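Local coordinates for Lmo0181 protein (Listeria monocytogenes serovar 1/2a, PDB 5F7V), which binds the cyclic alpha-glucan cycloalternan as the substrate-binding lipoprotein of an ABC transporter, probably handing it on for import, at residues Tyr18-Pro23 and Ile50-Tyr55; Asn75-Met80 and His279-Gly284. One frame throughout, in Å; residues are numbered along the deposited sequence. Where two conformers were deposited one is given.

Both contacts lie in the same sheet-centred part of the fold and meet the bound glycan, their centres about 14 Å apart. Interaction 1 closes before interaction 2 opens along the chain: the end of strand 13-19 meets the start of helix 52-64, then strand 71-75 and helix 76-85 meet the distant strand 278-287. Strand 71-75 lies between the two, pairing parallel with 13-19 and antiparallel with 278-287. The contacts touch directly, F20 CZ packing 3.3 Å from N283 OD1. Interaction 1 binds the chain B glucose and reaches further units through F52, while interaction 2 holds the chain C and D glucoses; together they supply part of the lining of the cycloalternan pocket.

Interaction 1: residues Tyr18-Pro23 and Ile50-Tyr55; sequences YQFSAP and IAFNDY. With GLC (alpha-D-glucopyranose), chain B.
Four aromatic rings, Y18, Y55, F20 and F52, form a cluster in which each is turned obliquely or edge-on to the next. F20 is the middle member. Its CG sits in the crowded position between the backbone N and the carbonyl carbon (chi1 61°), which directs the ring at the other segment. There it crosses Y55 at about a right angle, with CD2 3.4 Å above the plane of the Y55 ring and over its centre; the planes meet at 69°, an edge-to-face pair. Toward F52 the roles reverse: the edge of F52 addresses the face of F20, F52 CD1 lying 3.5 Å from F20 CD1. Y55 and Y18 slide past each other in opposite directions, their planes oblique and Y18 CD2 only 3.3 Å from Y55 CE1, while I50 CG1 packs near the phenol end of Y18.

The backbones are joined by a nearly straight bond from I50 N to Q19 O (3.1 Å, 165°), and water 1 donates to both F20 O and I50 O. The Q19 amide grips A22 twice, accepting from its N and donating to its O, which ties A22 back to the end of the strand. Within that turn F20 O accepts from O6 of the glucose of chain B (2.7 Å), whose C2 lies over one face of F52.

The contact joins the end of strand 13-19 to the start of helix 52-64. Strand 71-75 flanks it: E73 O bonds the Y55 hydroxyl, and the E73 carboxylate holds F20 N and S21 OG.

Interaction 2: residues Asn75-Met80 and His279-Gly284; sequences NYETFM and HFFANG. With GLC (alpha-D-glucopyranose), chain C; GLC (alpha-D-glucopyranose), chain D.
The F281 ring has the glucose of chain C over one face, with the sugar's C6 standing 4.0 Å above the ring plane, over its centre. F281 CZ in turn projects over one face of the H279 imidazole, offset toward the rim. The chain D glucose approaches both rings obliquely, its C6 3.4 Å from H279 CE1 and also close to F281 CZ. The E77 carboxylate crosses F281 obliquely, its plane 27° from the ring. Y76 and F280 meet at their edges, Y76 CE2 to F280 CD2 at 4.1 Å, their side chains crossing at about a right angle.

Polar groups then grip the sugar. E77 OE2 accepts from O4 of the chain C glucose at 2.7 Å, and N75 ND2 donates to that same O4 at 2.9 Å, so this hydroxyl is held by two groups. N283 OD1 accepts from O3 and ND2 donates to O2 (164°), so the amide lies along the O2-O3 edge of the sugar. Water 2 donates to E77 OE1, accepts from Y76 N and A282 N, and lies within bonding distance of O3 and O4. E77 OE2 also bonds N180, which would help hold the carboxylate in place.

N75 OD1 serves the protein, taking T78 OG1 on a lone pair at 2.7 Å and, more weakly, T78 N. Y76 N bonds A282 O weakly (N-H...O angle 122°), beside the antiparallel non-hydrogen-bonded pair N75-N283.

N75 thus both caps helix 76-85 and binds the sugar. An aromatic ring under a sugar and an amide bridging neighbouring hydroxyls are familiar in carbohydrate-binding proteins, here the cycloalternan pocket of a periplasmic-binding-protein-like fold.

Interaction 1: residues Tyr18-Pro23 and Ile50-Tyr55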
ATOM      1  N   TYR A  18     -10.059  -8.145  13.168  1.00  7.31           N
ATOM      2  CA  TYR A  18     -10.265  -8.425  11.739  1.00  7.95           C
ATOM      3  C   TYR A  18      -9.133  -7.726  11.013  1.00  7.04           C
ATOM      4  O   TYR A  18      -8.841  -6.556  11.312  1.00  6.67           O
ATOM      5  CB  TYR A  18     -11.621  -7.865  11.391  1.00  9.46           C
ATOM      6  CG  TYR A  18     -12.455  -8.349  10.256  1.00 11.64           C
ATOM      7  CD1 TYR A  18     -13.401  -9.356  10.383  1.00 13.10           C
ATOM      8  CD2 TYR A  18     -12.363  -7.696   9.035  1.00 12.12           C
ATOM      9  CE1 TYR A  18     -14.191  -9.736   9.316  1.00 14.75           C
ATOM     10  CE2 TYR A  18     -13.123  -8.054   7.944  1.00 13.68           C
ATOM     11  CZ  TYR A  18     -14.048  -9.076   8.081  1.00 14.91           C
ATOM     12  OH  TYR A  18     -14.754  -9.337   6.919  1.00 17.91           O
ATOM     13  N   GLN A  19      -8.432  -8.420  10.120  1.00  6.77           N
ATOM     14  CA  GLN A  19      -7.275  -7.796   9.439  1.00  6.29           C
ATOM     15  C   GLN A  19      -7.002  -8.407   8.071  1.00  6.70           C
ATOM     16  O   GLN A  19      -7.548  -9.455   7.728  1.00  7.09           O
ATOM     17  CB  GLN A  19      -6.049  -7.875  10.352  1.00  6.07           C
ATOM     18  CG  GLN A  19      -5.451  -9.276  10.496  1.00  6.40           C
ATOM     19  CD  GLN A  19      -4.380  -9.550   9.453  1.00  6.92           C
ATOM     20  OE1 GLN A  19      -3.445  -8.767   9.293  1.00  6.83           O
ATOM     21  NE2 GLN A  19      -4.499 -10.682   8.777  1.00  7.71           N
ATOM     22  N   PHE A  20      -6.147  -7.728   7.323  1.00  6.56           N
ATOM     23  CA  PHE A  20      -5.711  -8.134   5.996  1.00  7.15           C
ATOM     24  C   PHE A  20      -4.223  -8.188   5.782  1.00  7.59           C
ATOM     25  O   PHE A  20      -3.799  -8.915   4.913  1.00  8.40           O
ATOM     26  CB  PHE A  20      -6.294  -7.228   4.890  1.00  7.19           C
ATOM     27  CG  PHE A  20      -5.867  -5.795   5.024  1.00  6.81           C
ATOM     28  CD1 PHE A  20      -4.653  -5.342   4.499  1.00  7.11           C
ATOM     29  CD2 PHE A  20      -6.653  -4.913   5.720  1.00  6.41           C
ATOM     30  CE1 PHE A  20      -4.266  -4.024   4.730  1.00  7.05           C
ATOM     31  CE2 PHE A  20      -6.292  -3.607   5.908  1.00  6.37           C
ATOM     32  CZ  PHE A  20      -5.083  -3.152   5.422  1.00  6.68           C
ATOM     33  N   SER A  21      -3.416  -7.417   6.518  1.00  7.39           N
ATOM     34  CA  SER A  21      -2.047  -7.224   6.036  1.00  8.24           C
ATOM     35  C   SER A  21      -1.074  -8.358   6.334  1.00  9.49           C
ATOM     36  O   SER A  21      -0.064  -8.450   5.663  1.00 10.43           O
ATOM     37  CB  SER A  21      -1.494  -5.898   6.557  1.00  7.90           C
ATOM     38  OG  SER A  21      -1.218  -5.907   7.948  1.00  7.22           O
ATOM     39  N   ALA A  22      -1.389  -9.183   7.331  1.00 10.08           N
ATOM     40  CA  ALA A  22      -0.639 -10.412   7.572  1.00 12.31           C
ATOM     41  C   ALA A  22      -1.294 -11.543   6.756  1.00 14.87           C
ATOM     42  O   ALA A  22      -2.545 -11.685   6.715  1.00 15.25           O
ATOM     43  CB  ALA A  22      -0.729 -10.847   9.025  1.00 11.65           C
ATOM     44  N   PRO A  23      -0.460 -12.433   6.212  1.00 18.72           N
ATOM     45  CA  PRO A  23      -1.064 -13.703   5.747  1.00 20.67           C
ATOM     46  C   PRO A  23      -1.821 -14.450   6.859  1.00 21.32           C
ATOM     47  O   PRO A  23      -2.651 -15.305   6.521  1.00 25.62           O
ATOM     48  CB  PRO A  23       0.116 -14.512   5.177  1.00 22.30           C
ATOM     49  CG  PRO A  23       1.358 -13.817   5.633  1.00 21.86           C
ATOM     50  CD  PRO A  23       1.019 -12.477   6.208  1.00 20.15           C
ATOM     51  N   ILE A  50      -8.956 -11.741   6.172  1.00 10.69           N
ATOM     52  CA  ILE A  50      -9.604 -11.680   4.860  1.00 11.44           C
ATOM     53  C   ILE A  50      -8.600 -11.148   3.868  1.00 11.24           C
ATOM     54  O   ILE A  50      -7.890 -10.178   4.190  1.00 10.34           O
ATOM     55  CB  ILE A  50     -10.856 -10.771   4.851  1.00 11.46           C
ATOM     56  CG1 ILE A  50     -11.749 -11.070   6.068  1.00 12.07           C
ATOM     57  CG2 ILE A  50     -11.593 -10.857   3.520  1.00 12.48           C
ATOM     58  CD1 ILE A  50     -12.311 -12.430   6.076  1.00 13.73           C
ATOM     59  N   ALA A  51      -8.574 -11.724   2.681  1.00 12.22           N
ATOM     60  CA  ALA A  51      -7.729 -11.246   1.587  1.00 12.32           C
ATOM     61  C   ALA A  51      -8.011  -9.775   1.312  1.00 11.32           C
ATOM     62  O   ALA A  51      -9.147  -9.348   1.387  1.00 10.89           O
ATOM     63  CB  ALA A  51      -7.997 -12.061   0.321  1.00 13.91           C
ATOM     64  N   PHE A  52      -6.964  -9.027   0.981  1.00 11.12           N
ATOM     65  CA  PHE A  52      -7.061  -7.577   0.757  1.00 10.52           C
ATOM     66  C   PHE A  52      -8.126  -7.222  -0.268  1.00 11.55           C
ATOM     67  O   PHE A  52      -8.818  -6.231  -0.093  1.00 11.08           O
ATOM     68  CB  PHE A  52      -5.689  -7.007   0.318  1.00 10.48           C
ATOM     69  CG  PHE A  52      -5.674  -5.523   0.124  1.00  9.92           C
ATOM     70  CD1 PHE A  52      -5.656  -4.658   1.207  1.00  9.20           C
ATOM     71  CD2 PHE A  52      -5.650  -4.985  -1.155  1.00 10.42           C
ATOM     72  CE1 PHE A  52      -5.610  -3.298   0.991  1.00  9.24           C
ATOM     73  CE2 PHE A  52      -5.607  -3.615  -1.370  1.00 10.37           C
ATOM     74  CZ  PHE A  52      -5.595  -2.775  -0.284  1.00  9.88           C
ATOM     75  N   ASN A  53      -8.240  -8.017  -1.324  1.00 13.42           N
ATOM     76  CA  ASN A  53      -9.171  -7.680  -2.405  1.00 15.05           C
ATOM     77  C   ASN A  53     -10.640  -7.679  -1.985  1.00 15.15           C
ATOM     78  O   ASN A  53     -11.423  -6.937  -2.555  1.00 15.99           O
ATOM     79  CB  ASN A  53      -8.942  -8.581  -3.620  1.00 17.20           C
ATOM     80  CG  ASN A  53      -9.500  -9.975  -3.431  1.00 18.80           C
ATOM     81  OD1 ASN A  53      -9.380 -10.572  -2.344  1.00 19.24           O
ATOM     82  ND2 ASN A  53     -10.139 -10.497  -4.470  1.00 21.38           N
ATOM     83  N   ASP A  54     -10.969  -8.474  -0.969  1.00 15.07           N
ATOM     84  CA  ASP A  54     -12.325  -8.584  -0.414  1.00 15.57           C
ATOM     85  C   ASP A  54     -12.506  -7.985   0.974  1.00 13.64           C
ATOM     86  O   ASP A  54     -13.622  -7.891   1.495  1.00 13.60           O
ATOM     87  CB  ASP A  54     -12.704 -10.063  -0.351  1.00 17.73           C
ATOM     88  CG  ASP A  54     -12.834 -10.695  -1.726  1.00 20.56           C
ATOM     89  OD1 ASP A  54     -13.134  -9.965  -2.703  1.00 22.37           O
ATOM     90  OD2 ASP A  54     -12.666 -11.937  -1.851  1.00 23.95           O
ATOM     91  N   TYR A  55     -11.417  -7.523   1.590  1.00 11.80           N
ATOM     92  CA  TYR A  55     -11.485  -7.130   2.983  1.00 10.51           C
ATOM     93  C   TYR A  55     -12.471  -6.002   3.267  1.00 10.60           C
ATOM     94  O   TYR A  55     -13.228  -6.092   4.236  1.00 10.22           O
ATOM     95  CB  TYR A  55     -10.066  -6.694   3.414  1.00  9.50           C
ATOM     96  CG  TYR A  55      -9.990  -6.194   4.847  1.00  8.31           C
ATOM     97  CD1 TYR A  55      -9.838  -7.088   5.911  1.00  7.98           C
ATOM     98  CD2 TYR A  55     -10.163  -4.841   5.129  1.00  7.93           C
ATOM     99  CE1 TYR A  55      -9.789  -6.640   7.227  1.00  7.36           C
ATOM    100  CE2 TYR A  55     -10.140  -4.390   6.438  1.00  7.43           C
ATOM    101  CZ  TYR A  55      -9.956  -5.284   7.472  1.00  7.07           C
ATOM    102  OH  TYR A  55      -9.920  -4.898   8.791  1.00  6.84           O
TER
HETATM  103  C1  GLC B   3      -1.939  -6.581  -1.002  0.70  3.17           C
HETATM  104  C2  GLC B   3      -2.038  -5.167  -0.463  0.70  3.08           C
HETATM  105  C3  GLC B   3      -1.184  -4.968   0.779  0.70  3.06           C
HETATM  106  C4  GLC B   3      -1.591  -6.004   1.807  0.70  3.27           C
HETATM  107  C5  GLC B   3      -1.360  -7.393   1.198  0.70  3.47           C
HETATM  108  C6  GLC B   3      -1.667  -8.521   2.175  0.70  3.78           C
HETATM  109  O2  GLC B   3      -1.648  -4.256  -1.490  0.70  2.99           O
HETATM  110  O3  GLC B   3      -1.486  -3.711   1.377  0.70  2.78           O
HETATM  111  O4  GLC B   3      -0.877  -5.819   3.033  0.70  3.55           O
HETATM  112  O5  GLC B   3      -2.190  -7.514   0.041  0.70  3.33           O
HETATM  113  O6  GLC B   3      -3.080  -8.555   2.366  0.70  4.39           O
HETATM  114  O   HOH W   1      -4.912 -11.157   4.095  1.00 24.81           O

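Interaction 2: residues Asn75-Met80 and His279-Gly284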
ATOM      1  N   ASN A  75      -6.569   0.779   6.165  1.00  5.79           N
ATOM      2  CA  ASN A  75      -5.481   1.436   5.451  1.00  5.74           C
ATOM      3  C   ASN A  75      -5.711   2.942   5.411  1.00  5.68           C
ATOM      4  O   ASN A  75      -6.788   3.457   5.699  1.00  5.73           O
ATOM      5  CB  ASN A  75      -5.227   0.780   4.076  1.00  5.90           C
ATOM      6  CG  ASN A  75      -6.378   0.891   3.121  1.00  6.02           C
ATOM      7  OD1 ASN A  75      -7.417   1.397   3.451  1.00  6.01           O
ATOM      8  ND2 ASN A  75      -6.168   0.358   1.948  1.00  6.27           N
ATOM      9  N   TYR A  76      -4.662   3.654   5.013  1.00  5.71           N
ATOM     10  CA  TYR A  76      -4.695   5.100   4.941  1.00  5.82           C
ATOM     11  C   TYR A  76      -5.838   5.534   4.046  1.00  5.86           C
ATOM     12  O   TYR A  76      -6.601   6.419   4.402  1.00  6.06           O
ATOM     13  CB  TYR A  76      -3.344   5.564   4.388  1.00  5.95           C
ATOM     14  CG  TYR A  76      -2.936   7.019   4.603  1.00  6.28           C
ATOM     15  CD1 TYR A  76      -3.826   8.090   4.565  1.00  6.47           C
ATOM     16  CD2 TYR A  76      -1.603   7.322   4.786  1.00  6.59           C
ATOM     17  CE1 TYR A  76      -3.382   9.379   4.749  1.00  6.97           C
ATOM     18  CE2 TYR A  76      -1.150   8.608   5.006  1.00  7.09           C
ATOM     19  CZ  TYR A  76      -2.060   9.639   4.964  1.00  7.28           C
ATOM     20  OH  TYR A  76      -1.628  10.927   5.148  1.00  7.95           O
ATOM     21  N   GLU A  77      -5.974   4.876   2.901  0.50  5.83           N
ATOM     22  CA  GLU A  77      -6.899   5.433   1.921  0.50  6.01           C
ATOM     23  C   GLU A  77      -8.348   5.059   2.195  0.50  6.20           C
ATOM     24  O   GLU A  77      -9.199   5.684   1.583  0.50  6.51           O
ATOM     25  CB  GLU A  77      -6.437   5.121   0.495  0.50  6.07           C
ATOM     26  CG  GLU A  77      -6.268   3.653   0.132  0.50  6.11           C
ATOM     27  CD  GLU A  77      -4.915   3.018   0.472  0.50  6.00           C
ATOM     28  OE1 GLU A  77      -4.332   3.305   1.542  0.50  5.86           O
ATOM     29  OE2 GLU A  77      -4.429   2.179  -0.323  0.50  6.21           O
ATOM     30  N   THR A  78      -8.661   4.109   3.081  1.00  6.13           N
ATOM     31  CA  THR A  78     -10.073   3.848   3.441  1.00  6.43           C
ATOM     32  C   THR A  78     -10.447   4.473   4.763  1.00  6.46           C
ATOM     33  O   THR A  78     -11.619   4.549   5.123  1.00  6.81           O
ATOM     34  CB  THR A  78     -10.357   2.337   3.487  1.00  6.53           C
ATOM     35  OG1 THR A  78      -9.830   1.727   2.309  1.00  6.62           O
ATOM     36  CG2 THR A  78     -11.824   1.997   3.534  1.00  7.03           C
ATOM     37  N   PHE A  79      -9.454   4.930   5.525  1.00  6.36           N
ATOM     38  CA  PHE A  79      -9.744   5.493   6.840  1.00  6.77           C
ATOM     39  C   PHE A  79     -10.859   6.551   6.841  1.00  7.50           C
ATOM     40  O   PHE A  79     -11.756   6.444   7.679  1.00  7.63           O
ATOM     41  CB  PHE A  79      -8.471   6.065   7.485  1.00  6.76           C
ATOM     42  CG  PHE A  79      -8.720   6.878   8.716  1.00  7.29           C
ATOM     43  CD1 PHE A  79      -9.001   6.242   9.891  1.00  7.33           C
ATOM     44  CD2 PHE A  79      -8.723   8.252   8.675  1.00  7.87           C
ATOM     45  CE1 PHE A  79      -9.251   7.001  11.027  1.00  7.81           C
ATOM     46  CE2 PHE A  79      -8.943   9.010   9.794  1.00  8.51           C
ATOM     47  CZ  PHE A  79      -9.228   8.376  10.992  1.00  8.42           C
ATOM     48  N   MET A  80     -10.807   7.559   5.974  0.50  7.93           N
ATOM     49  CA  MET A  80     -11.771   8.646   6.092  0.50  8.93           C
ATOM     50  C   MET A  80     -13.192   8.134   5.877  0.50  9.29           C
ATOM     51  O   MET A  80     -14.120   8.578   6.555  0.50  9.80           O
ATOM     52  CB  MET A  80     -11.455   9.771   5.122  0.50  9.57           C
ATOM     53  CG  MET A  80     -12.554  10.805   5.174  0.50 10.83           C
ATOM     54  SD  MET A  80     -12.222  12.216   4.128  0.50 12.08           S
ATOM     55  CE  MET A  80     -12.693  13.496   5.283  0.50 13.22           C
ATOM     56  N   HIS A 279       5.101   6.234  -3.325  1.00  3.40           N
ATOM     57  CA  HIS A 279       3.960   5.911  -2.451  1.00  3.44           C
ATOM     58  C   HIS A 279       4.360   5.962  -0.989  1.00  3.58           C
ATOM     59  O   HIS A 279       5.475   5.679  -0.596  1.00  3.65           O
ATOM     60  CB  HIS A 279       3.456   4.512  -2.764  1.00  3.40           C
ATOM     61  CG  HIS A 279       2.436   4.487  -3.852  1.00  3.32           C
ATOM     62  ND1 HIS A 279       2.484   3.593  -4.896  1.00  3.26           N
ATOM     63  CD2 HIS A 279       1.298   5.199  -4.017  1.00  3.33           C
ATOM     64  CE1 HIS A 279       1.419   3.763  -5.658  1.00  3.24           C
ATOM     65  NE2 HIS A 279       0.686   4.720  -5.139  1.00  3.28           N
ATOM     66  N   PHE A 280       3.391   6.288  -0.147  1.00  3.66           N
ATOM     67  CA  PHE A 280       3.429   6.160   1.312  1.00  3.83           C
ATOM     68  C   PHE A 280       2.091   5.603   1.750  1.00  3.87           C
ATOM     69  O   PHE A 280       1.049   6.207   1.540  1.00  3.85           O
ATOM     70  CB  PHE A 280       3.690   7.510   1.979  1.00  3.95           C
ATOM     71  CG  PHE A 280       3.816   7.407   3.474  1.00  4.16           C
ATOM     72  CD1 PHE A 280       5.055   7.119   4.045  1.00  4.30           C
ATOM     73  CD2 PHE A 280       2.702   7.521   4.285  1.00  4.30           C
ATOM     74  CE1 PHE A 280       5.171   7.019   5.420  1.00  4.58           C
ATOM     75  CE2 PHE A 280       2.818   7.387   5.655  1.00  4.57           C
ATOM     76  CZ  PHE A 280       4.043   7.141   6.184  1.00  4.71           C
ATOM     77  N   PHE A 281       2.159   4.439   2.361  1.00  3.95           N
ATOM     78  CA  PHE A 281       0.966   3.741   2.856  1.00  4.03           C
ATOM     79  C   PHE A 281       1.130   3.512   4.342  1.00  4.24           C
ATOM     80  O   PHE A 281       2.223   3.438   4.858  1.00  4.32           O
ATOM     81  CB  PHE A 281       0.794   2.430   2.083  1.00  3.96           C
ATOM     82  CG  PHE A 281       0.441   2.620   0.641  1.00  3.79           C
ATOM     83  CD1 PHE A 281      -0.716   3.311   0.292  1.00  3.77           C
ATOM     84  CD2 PHE A 281       1.212   2.065  -0.346  1.00  3.68           C
ATOM     85  CE1 PHE A 281      -1.034   3.493  -1.033  1.00  3.65           C
ATOM     86  CE2 PHE A 281       0.892   2.256  -1.678  1.00  3.56           C
ATOM     87  CZ  PHE A 281      -0.238   2.957  -2.023  1.00  3.54           C
ATOM     88  N   ALA A 282       0.014   3.351   5.024  1.00  4.37           N
ATOM     89  CA  ALA A 282       0.027   3.024   6.442  1.00  4.61           C
ATOM     90  C   ALA A 282      -1.190   2.255   6.830  1.00  4.73           C
ATOM     91  O   ALA A 282      -2.270   2.524   6.312  1.00  4.68           O
ATOM     92  CB  ALA A 282       0.109   4.266   7.312  1.00  4.73           C
ATOM     93  N   ASN A 283      -1.018   1.278   7.708  1.00  4.78           N
ATOM     94  CA  ASN A 283      -2.153   0.571   8.298  1.00  4.65           C
ATOM     95  C   ASN A 283      -2.318   0.946   9.746  1.00  4.42           C
ATOM     96  O   ASN A 283      -1.319   1.176  10.428  1.00  4.28           O
ATOM     97  CB  ASN A 283      -1.910  -0.924   8.174  1.00  4.57           C
ATOM     98  CG  ASN A 283      -1.840  -1.342   6.707  1.00  4.97           C
ATOM     99  OD1 ASN A 283      -2.678  -0.943   5.922  1.00  5.36           O
ATOM    100  ND2 ASN A 283      -0.855  -2.170   6.350  1.00  5.02           N
ATOM    101  N   GLY A 284      -3.560   0.971  10.186  1.00  4.48           N
ATOM    102  CA  GLY A 284      -3.926   1.344  11.547  1.00  4.40           C
ATOM    103  C   GLY A 284      -4.961   0.389  12.061  1.00  4.37           C
ATOM    104  O   GLY A 284      -5.626  -0.301  11.284  1.00  4.54           O
TER
HETATM  105  C1  GLC C   4      -0.516  -2.696   1.225  1.00  2.56           C
HETATM  106  C2  GLC C   4      -0.492  -1.837   2.469  1.00  2.43           C
HETATM  107  C3  GLC C   4      -1.767  -1.020   2.566  1.00  2.38           C
HETATM  108  C4  GLC C   4      -2.020  -0.263   1.268  1.00  2.28           C
HETATM  109  C5  GLC C   4      -2.045  -1.231   0.092  1.00  2.35           C
HETATM  110  C6  GLC C   4      -2.171  -0.528  -1.253  1.00  2.35           C
HETATM  111  O2  GLC C   4      -0.333  -2.688   3.610  1.00  2.46           O
HETATM  112  O3  GLC C   4      -1.599  -0.087   3.630  1.00  2.35           O
HETATM  113  O4  GLC C   4      -3.318   0.332   1.358  1.00  2.40           O
HETATM  114  O5  GLC C   4      -0.788  -1.942   0.050  1.00  2.36           O
HETATM  115  O6  GLC C   4      -1.986  -1.582  -2.226  1.00  2.41           O
HETATM  116  C1  GLC D   1      -2.577  -1.278  -3.492  1.00  2.49           C
HETATM  117  C2  GLC D   1      -2.475  -2.581  -4.275  1.00  2.58           C
HETATM  118  C3  GLC D   1      -1.000  -2.945  -4.443  1.00  2.64           C
HETATM  119  C4  GLC D   1      -0.272  -1.798  -5.121  1.00  2.58           C
HETATM  120  C5  GLC D   1      -0.550  -0.456  -4.428  1.00  2.54           C
HETATM  121  C6  GLC D   1      -0.060   0.765  -5.211  1.00  2.64           C
HETATM  122  O2  GLC D   1      -3.198  -3.635  -3.616  1.00  2.78           O
HETATM  123  O3  GLC D   1      -0.964  -4.126  -5.256  1.00  2.88           O
HETATM  124  O4  GLC D   1       1.149  -2.006  -5.070  1.00  2.70           O
HETATM  125  O5  GLC D   1      -1.939  -0.217  -4.196  1.00  2.49           O
HETATM  126  O6  GLC D   1      -0.700   0.778  -6.483  1.00  2.67           O
HETATM  127  O   HOH W   2      -2.301   2.652   3.331  1.00  2.64           O